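Local coordinates for 5-carboxymethyl-2-hydroxymuconate semialdehyde dehydrogenase (Thermus thermophilus, PDB 2D4E), which probably catalyses the NAD-dependent oxidation of 5-carboxymethyl-2-hydroxymuconate semialdehyde to the corresponding acid, as a member of the aldehyde dehydrogenase family, at residues A85-K89 / A136-E140; W181-P185 / R485-T489. All coordinates share one frame; numbering follows the deposited sequence.

Contact 1 (A85-K89 / A136-E140); sequences AKERK and AEYAE
Lys89 stretches from the first turns of helix 85-101 across the backbone of 136-140, and nearly every atom of its side chain meets something there. CB lies 3.6 Å from Ala136 O, and CG comes closer to the same carbonyl oxygen, at 3.3 Å. CD is near both that oxygen and Glu140 OE1, CE reaches the carboxylate of Glu137, and NZ ends 3.2 Å from Glu137 OE1 in what is modelled as a salt bridge, though the position of OE1 is doubtful. With CG anti to the backbone N (chi1 171°) and the rest of the chain extended, the ammonium is carried the full length of the side chain to this acid, whose own chain bends back at chi2 (-57°) to meet it. Glu140 OE2 stands 4.1 Å from Lys89 NZ, beyond a salt bridge, while Glu140 OE1 rests against CA and CB of Lys86, the two side chains running alongside in the same direction. Beneath the charges, Ala85 and Ala139 let the backbones close in: Ala85 CB touches Ala139 O at 3.4 Å and sits 3.6 Å from Glu140 CA. Arg88 turns its guanidinium to Ala188 O, and Ala85 N bonds Asp151 of a third subunit. The contact thus sets small, buried alanines beside charged side chains that are partly exposed, with the aliphatic part of Lys89 lying on the Ala136 carbonyl and its ammonium among the acids Glu137 and Glu140.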
loop_
_atom_site.group_PDB
_atom_site.type_symbol
_atom_site.label_atom_id
_atom_site.label_comp_id
_atom_site.label_asym_id
_atom_site.label_seq_id
_atom_site.Cartn_x
_atom_site.Cartn_y
_atom_site.Cartn_z
ATOM N N ALA C 85 -14.687 16.273 -3.426
ATOM C CA ALA C 85 -14.801 14.888 -3.869
ATOM C C ALA C 85 -16.165 14.319 -3.512
ATOM O O ALA C 85 -16.737 13.548 -4.270
ATOM C CB ALA C 85 -13.696 14.040 -3.251
ATOM N N LYS C 86 -16.683 14.709 -2.355
ATOM C CA LYS C 86 -17.985 14.238 -1.908
ATOM C C LYS C 86 -19.064 14.661 -2.903
ATOM O O LYS C 86 -20.019 13.922 -3.153
ATOM C CB LYS C 86 -18.299 14.811 -0.526
ATOM C CG LYS C 86 -19.652 14.403 0.031
ATOM C CD LYS C 86 -19.892 15.044 1.391
ATOM C CE LYS C 86 -21.241 14.647 1.972
ATOM N NZ LYS C 86 -21.411 15.226 3.334
ATOM N N GLU C 87 -18.902 15.849 -3.477
ATOM C CA GLU C 87 -19.867 16.359 -4.442
ATOM C C GLU C 87 -19.743 15.642 -5.786
ATOM O O GLU C 87 -20.750 15.389 -6.450
ATOM C CB GLU C 87 -19.688 17.870 -4.627
ATOM C CG GLU C 87 -20.619 18.504 -5.657
ATOM C CD GLU C 87 -22.091 18.479 -5.253
ATOM O OE1 GLU C 87 -22.907 19.085 -5.982
ATOM O OE2 GLU C 87 -22.437 17.864 -4.217
ATOM N N ARG C 88 -18.516 15.315 -6.194
ATOM C CA ARG C 88 -18.327 14.608 -7.457
ATOM C C ARG C 88 -18.892 13.206 -7.273
ATOM O O ARG C 88 -19.461 12.622 -8.197
ATOM C CB ARG C 88 -16.845 14.530 -7.839
ATOM C CG ARG C 88 -16.195 15.883 -8.102
ATOM C CD ARG C 88 -14.968 15.747 -8.995
ATOM N NE ARG C 88 -13.947 14.856 -8.445
ATOM C CZ ARG C 88 -13.108 15.188 -7.472
ATOM N NH1 ARG C 88 -13.152 16.400 -6.934
ATOM N NH2 ARG C 88 -12.215 14.308 -7.042
ATOM N N LYS C 89 -18.738 12.672 -6.065
ATOM C CA LYS C 89 -19.261 11.350 -5.750
ATOM C C LYS C 89 -20.782 11.380 -5.924
ATOM O O LYS C 89 -21.375 10.445 -6.467
ATOM C CB LYS C 89 -18.913 10.970 -4.309
ATOM C CG LYS C 89 -19.597 9.697 -3.809
ATOM C CD LYS C 89 -19.248 9.412 -2.352
ATOM C CE LYS C 89 -19.849 8.093 -1.905
ATOM N NZ LYS C 89 -19.383 7.666 -0.554
ATOM N N ALA C 136 -17.377 6.107 -7.991
ATOM C CA ALA C 136 -17.931 7.134 -7.122
ATOM C C ALA C 136 -17.279 7.001 -5.748
ATOM O O ALA C 136 -17.055 7.995 -5.053
ATOM C CB ALA C 136 -19.449 6.967 -7.005
ATOM N N GLU C 137 -16.963 5.765 -5.372
ATOM C CA GLU C 137 -16.347 5.485 -4.075
ATOM C C GLU C 137 -14.835 5.742 -4.010
ATOM O O GLU C 137 -14.247 5.664 -2.930
ATOM C CB GLU C 137 -16.630 4.035 -3.659
ATOM C CG GLU C 137 -18.110 3.675 -3.541
ATOM C CD GLU C 137 -18.878 4.559 -2.557
ATOM O OE1 GLU C 137 -18.363 4.811 -1.443
ATOM O OE2 GLU C 137 -20.009 4.987 -2.891
ATOM N N TYR C 138 -14.205 6.030 -5.148
ATOM C CA TYR C 138 -12.764 6.307 -5.164
ATOM C C TYR C 138 -12.471 7.814 -5.205
ATOM O O TYR C 138 -11.352 8.245 -4.920
ATOM C CB TYR C 138 -12.086 5.627 -6.362
ATOM C CG TYR C 138 -11.955 4.126 -6.228
ATOM C CD1 TYR C 138 -13.058 3.293 -6.383
ATOM C CD2 TYR C 138 -10.731 3.542 -5.905
ATOM C CE1 TYR C 138 -12.951 1.910 -6.216
ATOM C CE2 TYR C 138 -10.610 2.165 -5.735
ATOM C CZ TYR C 138 -11.725 1.355 -5.890
ATOM O OH TYR C 138 -11.618 -0.005 -5.716
ATOM N N ALA C 139 -13.482 8.606 -5.556
ATOM C CA ALA C 139 -13.329 10.054 -5.643
ATOM C C ALA C 139 -12.728 10.672 -4.375
ATOM O O ALA C 139 -11.815 11.500 -4.449
ATOM C CB ALA C 139 -14.686 10.704 -5.957
ATOM N N GLU C 140 -13.227 10.261 -3.215
ATOM C CA GLU C 140 -12.740 10.791 -1.943
ATOM C C GLU C 140 -11.369 10.275 -1.499
ATOM O O GLU C 140 -10.859 10.687 -0.453
ATOM C CB GLU C 140 -13.766 10.515 -0.845
ATOM C CG GLU C 140 -15.024 11.357 -0.957
ATOM C CD GLU C 140 -16.122 10.889 -0.023
ATOM O OE1 GLU C 140 -17.104 11.640 0.160
ATOM O OE2 GLU C 140 -16.007 9.767 0.522
#

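Contact 2 (W181-P185 / R485-T489); sequences WRIAP and REGGT
Glu486 OE2 is gripped by Arg182 NH1 at 2.7 Å, in a salt bridge inside the protein, and by the hydroxyl of Tyr495. The arginine comes to the anti side of the carboxylate, 18° out of its plane. The planes of the two groups stand 81° apart, which does not suit a two-pronged pairing; the one bond is bent, with an N-H...O angle of 135°. Bends at chi2 in both side chains fold the two ends together. The other oxygen, Glu486 OE1, accepts a hydrogen bond of 2.8 Å from a water that also donates to Trp181 O at 2.9 Å; this water sits over the centre of one face of the indole. Glu486 CB packs obliquely on Trp181, 3.5 Å from NE1, and Gly487 continues the packing along the six-membered ring, while Pro185 CG lies 4.0 Å from Glu486 OE1. Glu271 accepts bonds from both Trp181 NE1 and Arg182 NH2, and Ser269 and Thr248 also bond the guanidinium. A leucine in place of Arg182 would probably leave the buried Glu486 carboxylate without its cationic mate, held by neutral partners such as Tyr495 and the water. The side chain of Trp181 is about 6 Å from the bound NAD, consistent with a second-shell polar network beside the cofactor site of an aldehyde dehydrogenase fold.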
loop_
_atom_site.group_PDB
_atom_site.type_symbol
_atom_site.label_atom_id
_atom_site.label_comp_id
_atom_site.label_asym_id
_atom_site.label_seq_id
_atom_site.Cartn_x
_atom_site.Cartn_y
_atom_site.Cartn_z
ATOM N N TRP C 181 -16.411 3.305 -19.033
ATOM C CA TRP C 181 -15.256 2.688 -18.380
ATOM C C TRP C 181 -14.153 3.739 -18.169
ATOM O O TRP C 181 -13.373 3.653 -17.219
ATOM C CB TRP C 181 -14.713 1.550 -19.257
ATOM C CG TRP C 181 -13.497 0.825 -18.713
ATOM C CD1 TRP C 181 -12.309 0.617 -19.362
ATOM C CD2 TRP C 181 -13.368 0.191 -17.432
ATOM N NE1 TRP C 181 -11.457 -0.104 -18.567
ATOM C CE2 TRP C 181 -12.078 -0.379 -17.378
ATOM C CE3 TRP C 181 -14.220 0.051 -16.324
ATOM C CZ2 TRP C 181 -11.613 -1.082 -16.258
ATOM C CZ3 TRP C 181 -13.757 -0.648 -15.208
ATOM C CH2 TRP C 181 -12.466 -1.205 -15.185
ATOM N N ARG C 182 -14.098 4.730 -19.054
ATOM C CA ARG C 182 -13.083 5.783 -18.971
ATOM C C ARG C 182 -13.637 7.088 -18.393
ATOM O O ARG C 182 -12.948 7.804 -17.653
ATOM C CB ARG C 182 -12.516 6.062 -20.361
ATOM C CG ARG C 182 -12.097 4.813 -21.127
ATOM C CD ARG C 182 -10.863 4.146 -20.532
ATOM N NE ARG C 182 -10.161 3.396 -21.574
ATOM C CZ ARG C 182 -8.841 3.257 -21.642
ATOM N NH1 ARG C 182 -8.063 3.800 -20.714
ATOM N NH2 ARG C 182 -8.301 2.570 -22.641
ATOM N N ILE C 183 -14.881 7.394 -18.746
ATOM C CA ILE C 183 -15.539 8.602 -18.279
ATOM C C ILE C 183 -15.695 8.629 -16.764
ATOM O O ILE C 183 -15.415 9.639 -16.121
ATOM C CB ILE C 183 -16.936 8.743 -18.917
ATOM C CG1 ILE C 183 -16.801 8.850 -20.442
ATOM C CG2 ILE C 183 -17.653 9.957 -18.330
ATOM C CD1 ILE C 183 -18.122 8.694 -21.185
ATOM N N ALA C 184 -16.144 7.517 -16.198
ATOM C CA ALA C 184 -16.352 7.424 -14.761
ATOM C C ALA C 184 -15.085 7.748 -13.960
ATOM O O ALA C 184 -15.108 8.603 -13.077
ATOM C CB ALA C 184 -16.882 6.034 -14.402
ATOM N N PRO C 185 -13.963 7.069 -14.250
ATOM C CA PRO C 185 -12.777 7.417 -13.464
ATOM C C PRO C 185 -12.297 8.844 -13.731
ATOM O O PRO C 185 -11.898 9.552 -12.811
ATOM C CB PRO C 185 -11.753 6.346 -13.873
ATOM C CG PRO C 185 -12.202 5.920 -15.248
ATOM C CD PRO C 185 -13.707 5.902 -15.113
ATOM N N ARG C 485 -2.896 0.834 -17.024
ATOM C CA ARG C 485 -3.963 0.007 -16.490
ATOM C C ARG C 485 -5.159 0.827 -16.036
ATOM O O ARG C 485 -5.028 2.000 -15.689
ATOM C CB ARG C 485 -3.437 -0.817 -15.313
ATOM C CG ARG C 485 -2.359 -1.833 -15.681
ATOM C CD ARG C 485 -2.951 -3.088 -16.316
ATOM N NE ARG C 485 -1.902 -4.047 -16.654
ATOM C CZ ARG C 485 -1.176 -4.013 -17.771
ATOM N NH1 ARG C 485 -1.383 -3.071 -18.683
ATOM N NH2 ARG C 485 -0.226 -4.917 -17.971
ATOM N N GLU C 486 -6.328 0.195 -16.071
ATOM C CA GLU C 486 -7.574 0.803 -15.618
ATOM C C GLU C 486 -8.030 -0.087 -14.461
ATOM O O GLU C 486 -7.525 -1.207 -14.303
ATOM C CB GLU C 486 -8.643 0.786 -16.720
ATOM C CG GLU C 486 -8.470 1.833 -17.816
ATOM C CD GLU C 486 -8.709 3.258 -17.328
ATOM O OE1 GLU C 486 -9.234 3.441 -16.212
ATOM O OE2 GLU C 486 -8.384 4.202 -18.069
ATOM N N GLY C 487 -8.968 0.404 -13.657
ATOM C CA GLY C 487 -9.460 -0.384 -12.541
ATOM C C GLY C 487 -9.046 0.140 -11.176
ATOM O O GLY C 487 -7.857 0.160 -10.850
ATOM N N GLY C 488 -10.027 0.562 -10.380
ATOM C CA GLY C 488 -9.756 1.074 -9.045
ATOM C C GLY C 488 -8.598 2.055 -8.914
ATOM O O GLY C 488 -8.514 3.045 -9.640
ATOM N N THR C 489 -7.697 1.774 -7.981
ATOM C CA THR C 489 -6.543 2.631 -7.741
ATOM C C THR C 489 -5.535 2.640 -8.891
ATOM O O THR C 489 -4.771 3.593 -9.038
ATOM C CB THR C 489 -5.807 2.207 -6.458
ATOM O OG1 THR C 489 -5.378 0.844 -6.582
ATOM C CG2 THR C 489 -6.719 2.335 -5.259
HETATM O O HOH W 1 -11.608 2.089 -15.515
#

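Overall arrangement
From the N terminus, helix 85-101 opens contact 1, and the chain runs through helices 103-114 and 118-136 before the 136-140 segment returns to it, closing an almost wholly helical loop. Contact 2 opens only later, on helix 175-188, and closes some 300 residues on, where 485-489 leads into helix 488-495; the two loops follow in series, neither nested nor crossed. The chain between the segments of contact 2 supplies four strands of the five-stranded parallel sheet and all of the seven-stranded mixed one. The centres of the contacts lie 13 Å apart, and the contacts meet through Tyr138, whose CE2 packs 3.6 Å from Gly488 CA, joining the 136-140 turn to the start of helix 488-495.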